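PDB 4EEI: adenylosuccinate lyase from Francisella tularensis subsp. tularensis SCHU S4, which catalyses the beta-elimination of fumarate from adenylosuccinate to give AMP, and probably also the matching cleavage of SAICAR earlier in purine synthesis. Local coordinates for the interface of chains A and B. Numbering follows the deposited sequence. Chains: chain A/B, Adenylosuccinate lyase.

The interface of chains A and B. Residues chain A 241, 275-276, 278-279, 282; chain B 294, 296, 302, 304-305, 307.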
# COMPACT_ATOMS: atom_id res chain seq x y z
N ARG A 241 -21.72 -6.27 10.69
CA ARG A 241 -21.40 -5.44 11.85
C ARG A 241 -22.37 -4.27 12.02
O ARG A 241 -22.77 -3.93 13.14
CB ARG A 241 -19.94 -4.95 11.77
CG ARG A 241 -18.90 -6.06 11.96
CD ARG A 241 -17.49 -5.60 11.54
NE ARG A 241 -17.07 -4.41 12.26
CZ ARG A 241 -16.08 -3.61 11.86
NH1 ARG A 241 -15.41 -3.90 10.75
NH2 ARG A 241 -15.76 -2.54 12.56
N GLU A 275 -15.81 -8.99 12.93
CA GLU A 275 -14.70 -8.09 13.25
C GLU A 275 -13.37 -8.81 13.01
O GLU A 275 -12.46 -8.26 12.38
CB GLU A 275 -14.81 -7.57 14.69
CG GLU A 275 -15.95 -6.55 14.80
CD GLU A 275 -16.19 -6.04 16.21
OE1 GLU A 275 -15.36 -6.29 17.10
OE2 GLU A 275 -17.22 -5.36 16.40
N ASN A 276 -13.27 -10.04 13.50
CA ASN A 276 -12.10 -10.86 13.22
C ASN A 276 -11.81 -10.93 11.72
O ASN A 276 -10.66 -10.75 11.29
CB ASN A 276 -12.31 -12.26 13.80
CG ASN A 276 -11.21 -13.22 13.42
OD1 ASN A 276 -11.21 -13.80 12.33
ND2 ASN A 276 -10.26 -13.43 14.34
N THR A 278 -12.67 -8.87 9.39
CA THR A 278 -12.23 -7.57 8.86
C THR A 278 -10.70 -7.47 8.98
O THR A 278 -10.00 -7.05 8.04
CB THR A 278 -12.89 -6.42 9.63
OG1 THR A 278 -14.32 -6.51 9.49
CG2 THR A 278 -12.43 -5.08 9.11
N GLY A 279 -10.17 -7.87 10.13
CA GLY A 279 -8.72 -7.95 10.32
C GLY A 279 -8.02 -8.88 9.34
O GLY A 279 -6.95 -8.55 8.84
N ARG A 282 -7.74 -7.22 6.00
CA ARG A 282 -6.65 -6.25 5.94
C ARG A 282 -5.31 -6.91 5.62
O ARG A 282 -4.50 -6.37 4.87
CB ARG A 282 -6.56 -5.47 7.25
CG ARG A 282 -7.74 -4.54 7.46
CD ARG A 282 -7.65 -3.77 8.78
NE ARG A 282 -8.88 -3.01 8.99
CZ ARG A 282 -9.44 -2.80 10.18
NH1 ARG A 282 -8.87 -3.26 11.29
NH2 ARG A 282 -10.57 -2.12 10.25
N ASN B 294 -5.79 -0.17 10.80
CA ASN B 294 -6.16 -0.55 12.17
C ASN B 294 -6.54 0.62 13.07
O ASN B 294 -7.10 0.41 14.15
CB ASN B 294 -5.03 -1.35 12.84
CG ASN B 294 -5.01 -2.81 12.42
OD1 ASN B 294 -5.95 -3.32 11.81
ND2 ASN B 294 -3.93 -3.51 12.79
N VAL B 296 -8.71 2.96 12.31
CA VAL B 296 -10.11 3.36 12.10
C VAL B 296 -11.08 2.41 12.80
O VAL B 296 -11.81 1.65 12.15
CB VAL B 296 -10.43 3.49 10.60
CG1 VAL B 296 -11.77 4.20 10.39
CG2 VAL B 296 -9.30 4.27 9.91
N ASP B 302 -13.48 -1.63 18.36
CA ASP B 302 -13.92 -2.82 17.67
C ASP B 302 -12.69 -3.68 17.44
O ASP B 302 -11.57 -3.19 17.55
CB ASP B 302 -14.60 -2.48 16.34
CG ASP B 302 -13.61 -2.33 15.19
OD1 ASP B 302 -13.60 -1.27 14.55
OD2 ASP B 302 -12.86 -3.29 14.94
N SER B 304 -11.36 -5.66 15.28
CA SER B 304 -10.77 -6.05 13.99
C SER B 304 -9.24 -5.95 13.99
O SER B 304 -8.55 -6.73 13.32
CB SER B 304 -11.33 -5.19 12.86
OG SER B 304 -11.00 -3.83 13.04
N HIS B 305 -8.70 -5.00 14.75
CA HIS B 305 -7.25 -4.80 14.78
C HIS B 305 -6.51 -5.96 15.43
O HIS B 305 -5.30 -6.14 15.22
CB HIS B 305 -6.94 -3.54 15.58
CG HIS B 305 -7.38 -3.63 17.01
ND1 HIS B 305 -6.56 -4.10 18.01
CD2 HIS B 305 -8.56 -3.35 17.60
CE1 HIS B 305 -7.21 -4.09 19.16
NE2 HIS B 305 -8.43 -3.64 18.94
N SER B 307 -6.78 -9.54 15.41
CA SER B 307 -6.25 -10.64 14.58
C SER B 307 -5.09 -10.14 13.71
O SER B 307 -4.06 -10.81 13.58
CB SER B 307 -7.34 -11.21 13.68
OG SER B 307 -7.94 -10.18 12.91
O HOH W 1 -12.59 -1.08 12.11
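A:Arg282 reaches the start of a helix in chain B, where its guanidinium meets the hydroxyl of B:Ser304. The chain is extended from CG to NE, carrying the charged group well out. NH1 donates to B:Ser304 OG at 2.8 Å and to the side-chain amide oxygen OD1 of B:Asn294 at 3.0 Å. Both acceptors are tilted about 30° from the guanidinium plane, so neither bond is straight. The amide plane of B:Asn294 is turned 69° from the guanidinium, while CG2 of A:Thr278 lies over one face, offset toward the rim. At the edge, in plane, NH2 holds a water at 2.9 Å, which also contacts the backbone oxygen of B:Val296 and OD1 of B:Asp302. Arginine suits this place because its several N-H groups serve side chains and water together.

B:Ser304, with the most buried surface here, is small enough to fit against helix 272-293, its CB packing on CB of A:Thr278 at 3.8 Å. Its OG sits between the backbone N and carbonyl carbon (chi1 63°), where it accepts from A:Arg282 and donates to the syn lone pair of B:Asp302 OD2. That same oxygen takes the backbone N of B:Ser304 at 2.8 Å, so B:Asp302 caps helix 304-333. Its other oxygen, OD1, forms a salt bridge with NH2 of A:Arg241 at 3.2 Å, the side chains crossing at about a right angle. The guanidinium of A:Arg241 may offset the like charges of B:Asp302 and A:Glu275, whose OD2 and OE1 lie 4.5 Å apart.

One turn on, B:Ser307 OG donates to the backbone oxygen of A:Asn276 on a lone pair, near A:Gly279, which has no side chain to obstruct it.

The patch joins helices 217-244 and 272-293 of chain A to the start of helix 304-333 and its preceding loop in chain B, within a two-fold interface of the deposited tetramer. That stretch also carries AMP-pocket residues, B:Ser307 among them, so assembly may help position the active site.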